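Long-range contact in Svp1-like protein 2 (Kluyveromyces lactis, PDB 4V16), which probably binds phosphoinositides such as phosphatidylinositol 3,5-bisphosphate through a seven-bladed beta-propeller, which brings it to membranes: residues A[271-285]-A[296-309]. Numbering follows the deposited sequence.
Sequences CNFKLKVSKGSNDCK and IVWPNRRLADTFKL
I296 lays CG2 beside SG of C284, and V297 then joins K285 as an antiparallel hydrogen-bonded pair, its N donating to O of K285 at 3.1 Å, with a weak return bond. W298 illustrates how one indole can tie a connecting segment to a blade. CB of C284 lies over one face of the W298 six-membered ring, 4.0 Å from the centroid, while L275 CD1 meets the rim and CG1 of V277 approaches obliquely. With CG anti to the carbonyl carbon (chi1 -58°) and chi2 at 98°, NE1 of W298 reaches OD2 of D305 at 2.7 Å, meeting the carboxylate from above its plane. Replacing W298 by an alanine is likely to leave L275, V277 and C284 facing a gap and D305 without this donor. N300 ND2 donates to G280 O (3.0 Å), and R301, bent at chi2 and chi3, gives a weak hydrogen bond from NH1 to S281 OG. Farther along, F307 turns its edge to the face of F273 in a T-shaped pair, planes at 80°, and L275 CD2 touches CZ of F307. Segment 271-285 thus links the outermost strand of one propeller blade to the innermost of the next, packing against strands 293-298 and 303-312, with strands 19-22 and 227-232 flanking K285.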
ATOM      1  N   CYS A 271      10.352   6.852 -17.392  1.00 47.48           N
ATOM      2  CA  CYS A 271       9.919   5.623 -18.057  1.00 33.57           C
ATOM      3  C   CYS A 271       8.423   5.616 -18.312  1.00 33.57           C
ATOM      4  O   CYS A 271       7.659   6.303 -17.632  1.00 39.78           O
ATOM      5  CB  CYS A 271      10.274   4.397 -17.217  1.00 39.93           C
ATOM      6  SG  CYS A 271      11.996   3.931 -17.254  1.00 43.71           S
ATOM      7  N   ASN A 272       8.017   4.823 -19.295  1.00 35.76           N
ATOM      8  CA  ASN A 272       6.611   4.547 -19.540  1.00 31.45           C
ATOM      9  C   ASN A 272       6.460   3.130 -20.065  1.00 31.61           C
ATOM     10  O   ASN A 272       7.360   2.607 -20.722  1.00 32.27           O
ATOM     11  CB  ASN A 272       6.020   5.545 -20.534  1.00 29.45           C
ATOM     12  CG  ASN A 272       5.987   6.954 -19.989  1.00 33.44           C
ATOM     13  OD1 ASN A 272       5.222   7.256 -19.074  1.00 41.18           O
ATOM     14  ND2 ASN A 272       6.816   7.829 -20.548  1.00 36.31           N
ATOM     15  N   PHE A 273       5.328   2.505 -19.766  1.00 28.70           N
ATOM     16  CA  PHE A 273       5.059   1.171 -20.276  1.00 29.47           C
ATOM     17  C   PHE A 273       3.566   0.872 -20.280  1.00 30.53           C
ATOM     18  O   PHE A 273       2.932   0.813 -19.226  1.00 29.74           O
ATOM     19  CB  PHE A 273       5.800   0.120 -19.448  1.00 27.41           C
ATOM     20  CG  PHE A 273       5.772  -1.253 -20.053  1.00 31.02           C
ATOM     21  CD1 PHE A 273       4.703  -2.107 -19.824  1.00 31.60           C
ATOM     22  CD2 PHE A 273       6.812  -1.691 -20.854  1.00 29.50           C
ATOM     23  CE1 PHE A 273       4.673  -3.370 -20.384  1.00 28.01           C
ATOM     24  CE2 PHE A 273       6.789  -2.955 -21.415  1.00 27.12           C
ATOM     25  CZ  PHE A 273       5.719  -3.794 -21.179  1.00 24.77           C
ATOM     26  N   LYS A 274       3.014   0.687 -21.475  1.00 28.30           N
ATOM     27  CA  LYS A 274       1.622   0.280 -21.620  1.00 27.63           C
ATOM     28  C   LYS A 274       1.447  -1.141 -21.107  1.00 28.67           C
ATOM     29  O   LYS A 274       1.865  -2.100 -21.755  1.00 30.40           O
ATOM     30  CB  LYS A 274       1.180   0.379 -23.081  1.00 24.76           C
ATOM     31  CG  LYS A 274       1.142   1.803 -23.614  1.00 29.50           C
ATOM     32  CD  LYS A 274       1.001   1.833 -25.126  1.00 28.97           C
ATOM     33  CE  LYS A 274       0.820   3.256 -25.636  1.00 37.69           C
ATOM     34  NZ  LYS A 274       1.962   4.140 -25.268  1.00 42.48           N
ATOM     35  N   LEU A 275       0.834  -1.271 -19.934  1.00 30.30           N
ATOM     36  CA  LEU A 275       0.645  -2.574 -19.307  1.00 30.28           C
ATOM     37  C   LEU A 275      -0.313  -3.443 -20.112  1.00 28.79           C
ATOM     38  O   LEU A 275      -1.181  -2.934 -20.820  1.00 35.90           O
ATOM     39  CB  LEU A 275       0.124  -2.403 -17.878  1.00 29.02           C
ATOM     40  CG  LEU A 275       1.068  -1.689 -16.909  1.00 25.94           C
ATOM     41  CD1 LEU A 275       0.350  -1.364 -15.607  1.00 26.72           C
ATOM     42  CD2 LEU A 275       2.304  -2.534 -16.643  1.00 26.72           C
ATOM     43  N   LYS A 276      -0.141  -4.756 -19.999  1.00 31.15           N
ATOM     44  CA  LYS A 276      -1.017  -5.708 -20.671  1.00 33.43           C
ATOM     45  C   LYS A 276      -2.210  -6.046 -19.783  1.00 33.59           C
ATOM     46  O   LYS A 276      -2.088  -6.824 -18.835  1.00 37.72           O
ATOM     47  CB  LYS A 276      -0.247  -6.979 -21.032  1.00 33.83           C
ATOM     48  CG  LYS A 276       1.042  -6.720 -21.791  1.00 37.85           C
ATOM     49  CD  LYS A 276       1.596  -7.997 -22.399  1.00 45.57           C
ATOM     50  CE  LYS A 276       2.884  -7.735 -23.158  1.00 52.51           C
ATOM     51  NZ  LYS A 276       3.304  -8.907 -23.974  1.00 53.95           N
ATOM     52  N   VAL A 277      -3.359  -5.454 -20.097  1.00 37.81           N
ATOM     53  CA  VAL A 277      -4.574  -5.642 -19.310  1.00 44.52           C
ATOM     54  C   VAL A 277      -5.713  -6.212 -20.150  1.00 51.27           C
ATOM     55  O   VAL A 277      -5.830  -5.919 -21.340  1.00 53.14           O
ATOM     56  CB  VAL A 277      -5.047  -4.316 -18.677  1.00 44.57           C
ATOM     57  CG1 VAL A 277      -4.010  -3.797 -17.696  1.00 42.37           C
ATOM     58  CG2 VAL A 277      -5.338  -3.274 -19.754  1.00 45.09           C
ATOM     59  N   SER A 278      -6.545  -7.032 -19.515  1.00 54.39           N
ATOM     60  CA  SER A 278      -7.769  -7.521 -20.131  1.00 55.28           C
ATOM     61  C   SER A 278      -8.924  -6.643 -19.664  1.00 60.83           C
ATOM     62  O   SER A 278      -8.708  -5.644 -18.975  1.00 59.63           O
ATOM     63  CB  SER A 278      -8.021  -8.985 -19.769  1.00 55.43           C
ATOM     64  OG  SER A 278      -8.497  -9.110 -18.441  1.00 65.05           O
ATOM     65  N   LYS A 279     -10.144  -7.018 -20.030  1.00 70.09           N
ATOM     66  CA  LYS A 279     -11.319  -6.223 -19.684  1.00 65.76           C
ATOM     67  C   LYS A 279     -11.652  -6.327 -18.197  1.00 60.63           C
ATOM     68  O   LYS A 279     -12.053  -5.345 -17.573  1.00 61.78           O
ATOM     69  CB  LYS A 279     -12.511  -6.659 -20.522  1.00 55.52           C
ATOM     70  N   GLY A 280     -11.477  -7.518 -17.633  1.00 60.23           N
ATOM     71  CA  GLY A 280     -11.846  -7.768 -16.250  1.00 65.67           C
ATOM     72  C   GLY A 280     -10.967  -7.065 -15.231  1.00 58.22           C
ATOM     73  O   GLY A 280     -11.352  -6.924 -14.070  1.00 54.81           O
ATOM     74  N   SER A 281      -9.787  -6.626 -15.659  1.00 53.24           N
ATOM     75  CA  SER A 281      -8.837  -5.983 -14.757  1.00 51.25           C
ATOM     76  C   SER A 281      -9.235  -4.540 -14.459  1.00 45.18           C
ATOM     77  O   SER A 281      -9.538  -3.769 -15.371  1.00 47.45           O
ATOM     78  CB  SER A 281      -7.427  -6.020 -15.351  1.00 53.42           C
ATOM     79  OG  SER A 281      -6.929  -7.346 -15.419  1.00 47.38           O
ATOM     80  N   ASN A 282      -9.234  -4.184 -13.177  1.00 37.78           N
ATOM     81  CA  ASN A 282      -9.543  -2.820 -12.757  1.00 41.19           C
ATOM     82  C   ASN A 282      -8.775  -2.405 -11.499  1.00 36.91           C
ATOM     83  O   ASN A 282      -9.038  -1.349 -10.923  1.00 33.48           O
ATOM     84  CB  ASN A 282     -11.048  -2.670 -12.521  1.00 41.48           C
ATOM     85  CG  ASN A 282     -11.600  -3.718 -11.576  1.00 41.30           C
ATOM     86  OD1 ASN A 282     -11.423  -3.634 -10.360  1.00 45.43           O
ATOM     87  ND2 ASN A 282     -12.285  -4.711 -12.133  1.00 45.07           N
ATOM     88  N   ASP A 283      -7.820  -3.232 -11.085  1.00 36.28           N
ATOM     89  CA  ASP A 283      -7.037  -2.961  -9.884  1.00 31.31           C
ATOM     90  C   ASP A 283      -5.727  -3.735  -9.929  1.00 29.01           C
ATOM     91  O   ASP A 283      -5.649  -4.798 -10.542  1.00 30.44           O
ATOM     92  CB  ASP A 283      -7.832  -3.335  -8.626  1.00 30.49           C
ATOM     93  CG  ASP A 283      -7.156  -2.877  -7.340  1.00 35.13           C
ATOM     94  OD1 ASP A 283      -6.703  -1.714  -7.282  1.00 43.56           O
ATOM     95  OD2 ASP A 283      -7.080  -3.679  -6.384  1.00 32.38           O
ATOM     96  N   CYS A 284      -4.697  -3.191  -9.289  1.00 26.15           N
ATOM     97  CA  CYS A 284      -3.423  -3.886  -9.154  1.00 25.95           C
ATOM     98  C   CYS A 284      -2.613  -3.264  -8.024  1.00 30.47           C
ATOM     99  O   CYS A 284      -3.035  -2.275  -7.422  1.00 32.72           O
ATOM    100  CB  CYS A 284      -2.634  -3.840 -10.468  1.00 29.76           C
ATOM    101  SG  CYS A 284      -1.966  -2.213 -10.907  1.00 33.21           S
ATOM    102  N   LYS A 285      -1.459  -3.854  -7.727  1.00 26.64           N
ATOM    103  CA  LYS A 285      -0.555  -3.294  -6.729  1.00 29.25           C
ATOM    104  C   LYS A 285       0.900  -3.498  -7.139  1.00 29.51           C
ATOM    105  O   LYS A 285       1.279  -4.558  -7.641  1.00 28.76           O
ATOM    106  CB  LYS A 285      -0.820  -3.913  -5.354  1.00 28.24           C
ATOM    107  CG  LYS A 285      -2.168  -3.515  -4.775  1.00 30.12           C
ATOM    108  CD  LYS A 285      -2.340  -3.967  -3.336  1.00 25.87           C
ATOM    109  CE  LYS A 285      -3.680  -3.503  -2.779  1.00 26.99           C
ATOM    110  NZ  LYS A 285      -3.882  -3.889  -1.355  1.00 41.23           N
ATOM    111  N   ILE A 296       4.128  -6.234 -10.667  1.00 27.40           N
ATOM    112  CA  ILE A 296       2.725  -5.830 -10.664  1.00 29.98           C
ATOM    113  C   ILE A 296       1.848  -7.058 -10.458  1.00 30.14           C
ATOM    114  O   ILE A 296       1.873  -7.980 -11.271  1.00 35.52           O
ATOM    115  CB  ILE A 296       2.316  -5.136 -11.981  1.00 30.61           C
ATOM    116  CG1 ILE A 296       3.262  -3.979 -12.310  1.00 28.01           C
ATOM    117  CG2 ILE A 296       0.877  -4.637 -11.898  1.00 31.71           C
ATOM    118  CD1 ILE A 296       3.295  -2.877 -11.270  1.00 34.52           C
ATOM    119  N   VAL A 297       1.080  -7.067  -9.372  1.00 26.25           N
ATOM    120  CA  VAL A 297       0.185  -8.180  -9.071  1.00 31.00           C
ATOM    121  C   VAL A 297      -1.234  -7.875  -9.541  1.00 29.84           C
ATOM    122  O   VAL A 297      -1.804  -6.843  -9.186  1.00 32.70           O
ATOM    123  CB  VAL A 297       0.171  -8.495  -7.565  1.00 29.72           C
ATOM    124  CG1 VAL A 297      -0.926  -9.498  -7.228  1.00 27.94           C
ATOM    125  CG2 VAL A 297       1.530  -9.023  -7.128  1.00 31.03           C
ATOM    126  N   TRP A 298      -1.794  -8.782 -10.337  1.00 30.11           N
ATOM    127  CA  TRP A 298      -3.148  -8.628 -10.860  1.00 33.01           C
ATOM    128  C   TRP A 298      -4.106  -9.577 -10.138  1.00 33.32           C
ATOM    129  O   TRP A 298      -4.040 -10.789 -10.342  1.00 31.77           O
ATOM    130  CB  TRP A 298      -3.176  -8.898 -12.363  1.00 37.43           C
ATOM    131  CG  TRP A 298      -2.263  -8.011 -13.156  1.00 34.89           C
ATOM    132  CD1 TRP A 298      -1.011  -8.314 -13.601  1.00 33.39           C
ATOM    133  CD2 TRP A 298      -2.535  -6.674 -13.598  1.00 30.64           C
ATOM    134  NE1 TRP A 298      -0.483  -7.251 -14.294  1.00 30.03           N
ATOM    135  CE2 TRP A 298      -1.399  -6.232 -14.307  1.00 32.05           C
ATOM    136  CE3 TRP A 298      -3.626  -5.808 -13.465  1.00 26.01           C
ATOM    137  CZ2 TRP A 298      -1.322  -4.964 -14.881  1.00 30.88           C
ATOM    138  CZ3 TRP A 298      -3.548  -4.549 -14.035  1.00 31.84           C
ATOM    139  CH2 TRP A 298      -2.403  -4.139 -14.733  1.00 31.34           C
ATOM    140  N   PRO A 299      -5.000  -9.036  -9.291  1.00 34.48           N
ATOM    141  CA  PRO A 299      -5.858  -9.904  -8.469  1.00 32.31           C
ATOM    142  C   PRO A 299      -6.835 -10.768  -9.268  1.00 38.40           C
ATOM    143  O   PRO A 299      -6.871 -11.981  -9.061  1.00 38.99           O
ATOM    144  CB  PRO A 299      -6.622  -8.912  -7.584  1.00 30.23           C
ATOM    145  CG  PRO A 299      -6.573  -7.619  -8.313  1.00 30.95           C
ATOM    146  CD  PRO A 299      -5.266  -7.607  -9.041  1.00 32.36           C
ATOM    147  N   ASN A 300      -7.613 -10.158 -10.158  1.00 38.99           N
ATOM    148  CA  ASN A 300      -8.645 -10.891 -10.886  1.00 40.16           C
ATOM    149  C   ASN A 300      -8.072 -11.974 -11.800  1.00 41.34           C
ATOM    150  O   ASN A 300      -8.625 -13.070 -11.892  1.00 45.76           O
ATOM    151  CB  ASN A 300      -9.505  -9.924 -11.701  1.00 41.00           C
ATOM    152  CG  ASN A 300     -10.399  -9.055 -10.828  1.00 54.33           C
ATOM    153  OD1 ASN A 300     -10.777  -9.443  -9.721  1.00 57.46           O
ATOM    154  ND2 ASN A 300     -10.745  -7.874 -11.327  1.00 52.27           N
ATOM    155  N   ARG A 301      -6.961 -11.670 -12.464  1.00 41.17           N
ATOM    156  CA  ARG A 301      -6.324 -12.629 -13.365  1.00 36.76           C
ATOM    157  C   ARG A 301      -5.402 -13.583 -12.612  1.00 38.26           C
ATOM    158  O   ARG A 301      -4.894 -14.542 -13.193  1.00 38.26           O
ATOM    159  CB  ARG A 301      -5.526 -11.898 -14.446  1.00 40.65           C
ATOM    160  CG  ARG A 301      -6.328 -10.862 -15.213  1.00 48.84           C
ATOM    161  CD  ARG A 301      -6.503 -11.245 -16.672  1.00 54.59           C
ATOM    162  NE  ARG A 301      -5.263 -11.136 -17.438  1.00 58.76           N
ATOM    163  CZ  ARG A 301      -4.683  -9.985 -17.768  1.00 69.34           C
ATOM    164  NH1 ARG A 301      -5.213  -8.829 -17.386  1.00 56.90           N
ATOM    165  NH2 ARG A 301      -3.559  -9.989 -18.472  1.00 69.54           N
ATOM    166  N   ARG A 302      -5.197 -13.316 -11.323  1.00 43.44           N
ATOM    167  CA  ARG A 302      -4.244 -14.069 -10.510  1.00 42.38           C
ATOM    168  C   ARG A 302      -2.900 -14.145 -11.228  1.00 39.19           C
ATOM    169  O   ARG A 302      -2.437 -15.226 -11.591  1.00 40.38           O
ATOM    170  CB  ARG A 302      -4.770 -15.475 -10.210  1.00 48.15           C
ATOM    171  CG  ARG A 302      -6.086 -15.504  -9.443  1.00 54.93           C
ATOM    172  CD  ARG A 302      -6.442 -16.921  -9.017  1.00 52.73           C
ATOM    173  NE  ARG A 302      -5.504 -17.443  -8.019  1.00 62.62           N
ATOM    174  CZ  ARG A 302      -5.719 -17.467  -6.705  1.00 61.33           C
ATOM    175  NH1 ARG A 302      -6.853 -17.005  -6.189  1.00 67.21           N
ATOM    176  NH2 ARG A 302      -4.794 -17.964  -5.893  1.00 50.09           N
ATOM    177  N   LEU A 303      -2.281 -12.986 -11.423  1.00 40.43           N
ATOM    178  CA  LEU A 303      -1.115 -12.870 -12.288  1.00 34.96           C
ATOM    179  C   LEU A 303      -0.098 -11.884 -11.722  1.00 36.49           C
ATOM    180  O   LEU A 303      -0.467 -10.908 -11.064  1.00 32.47           O
ATOM    181  CB  LEU A 303      -1.561 -12.429 -13.685  1.00 42.33           C
ATOM    182  CG  LEU A 303      -0.958 -13.105 -14.916  1.00 48.56           C
ATOM    183  CD1 LEU A 303      -1.088 -14.621 -14.862  1.00 52.37           C
ATOM    184  CD2 LEU A 303      -1.648 -12.565 -16.158  1.00 50.10           C
ATOM    185  N   ALA A 304       1.181 -12.146 -11.984  1.00 35.30           N
ATOM    186  CA  ALA A 304       2.264 -11.287 -11.514  1.00 32.87           C
ATOM    187  C   ALA A 304       3.256 -10.981 -12.637  1.00 37.83           C
ATOM    188  O   ALA A 304       3.915 -11.882 -13.158  1.00 35.48           O
ATOM    189  CB  ALA A 304       2.979 -11.937 -10.344  1.00 31.20           C
ATOM    190  N   ASP A 305       3.352  -9.703 -12.999  1.00 38.86           N
ATOM    191  CA  ASP A 305       4.276  -9.251 -14.037  1.00 39.58           C
ATOM    192  C   ASP A 305       5.584  -8.757 -13.430  1.00 32.51           C
ATOM    193  O   ASP A 305       5.580  -7.850 -12.605  1.00 33.48           O
ATOM    194  CB  ASP A 305       3.644  -8.128 -14.869  1.00 44.92           C
ATOM    195  CG  ASP A 305       2.482  -8.606 -15.718  1.00 45.21           C
ATOM    196  OD1 ASP A 305       2.519  -9.763 -16.184  1.00 47.44           O
ATOM    197  OD2 ASP A 305       1.533  -7.821 -15.926  1.00 45.67           O
ATOM    198  N   THR A 306       6.699  -9.349 -13.851  1.00 34.58           N
ATOM    199  CA  THR A 306       8.019  -8.934 -13.384  1.00 36.31           C
ATOM    200  C   THR A 306       8.668  -7.975 -14.382  1.00 36.35           C
ATOM    201  O   THR A 306       8.801  -8.299 -15.563  1.00 38.35           O
ATOM    202  CB  THR A 306       8.949 -10.141 -13.173  1.00 40.60           C
ATOM    203  OG1 THR A 306       8.321 -11.083 -12.293  1.00 38.40           O
ATOM    204  CG2 THR A 306      10.282  -9.698 -12.577  1.00 34.93           C
ATOM    205  N   PHE A 307       9.076  -6.805 -13.896  1.00 33.36           N
ATOM    206  CA  PHE A 307       9.685  -5.779 -14.741  1.00 30.40           C
ATOM    207  C   PHE A 307      11.151  -5.545 -14.388  1.00 37.75           C
ATOM    208  O   PHE A 307      11.547  -5.673 -13.228  1.00 42.17           O
ATOM    209  CB  PHE A 307       8.923  -4.459 -14.615  1.00 28.82           C
ATOM    210  CG  PHE A 307       7.574  -4.469 -15.272  1.00 30.17           C
ATOM    211  CD1 PHE A 307       6.449  -4.867 -14.570  1.00 26.69           C
ATOM    212  CD2 PHE A 307       7.429  -4.070 -16.591  1.00 33.34           C
ATOM    213  CE1 PHE A 307       5.207  -4.874 -15.171  1.00 27.99           C
ATOM    214  CE2 PHE A 307       6.188  -4.073 -17.200  1.00 32.59           C
ATOM    215  CZ  PHE A 307       5.074  -4.476 -16.488  1.00 32.52           C
ATOM    216  N   LYS A 308      11.948  -5.203 -15.399  1.00 36.67           N
ATOM    217  CA  LYS A 308      13.318  -4.741 -15.186  1.00 38.33           C
ATOM    218  C   LYS A 308      13.436  -3.279 -15.600  1.00 35.72           C
ATOM    219  O   LYS A 308      12.994  -2.893 -16.682  1.00 37.37           O
ATOM    220  CB  LYS A 308      14.317  -5.596 -15.972  1.00 38.48           C
ATOM    221  CG  LYS A 308      15.782  -5.194 -15.777  1.00 33.53           C
ATOM    222  CD  LYS A 308      16.266  -5.473 -14.355  1.00 52.79           C
ATOM    223  CE  LYS A 308      17.631  -4.856 -14.085  1.00 58.50           C
ATOM    224  NZ  LYS A 308      18.704  -5.439 -14.938  1.00 57.83           N
ATOM    225  N   LEU A 309      14.032  -2.470 -14.730  1.00 36.45           N
ATOM    226  CA  LEU A 309      14.248  -1.058 -15.016  1.00 36.39           C
ATOM    227  C   LEU A 309      15.662  -0.853 -15.546  1.00 37.29           C
ATOM    228  O   LEU A 309      16.617  -0.782 -14.773  1.00 43.75           O
ATOM    229  CB  LEU A 309      14.010  -0.214 -13.761  1.00 39.43           C
ATOM    230  CG  LEU A 309      14.151   1.302 -13.909  1.00 33.85           C
ATOM    231  CD1 LEU A 309      13.216   1.847 -14.977  1.00 38.30           C
ATOM    232  CD2 LEU A 309      13.885   1.985 -12.578  1.00 38.65           C
TER
HETATM  233  O   HOH W   1      -6.637  -8.295 -12.487  1.00 23.83           O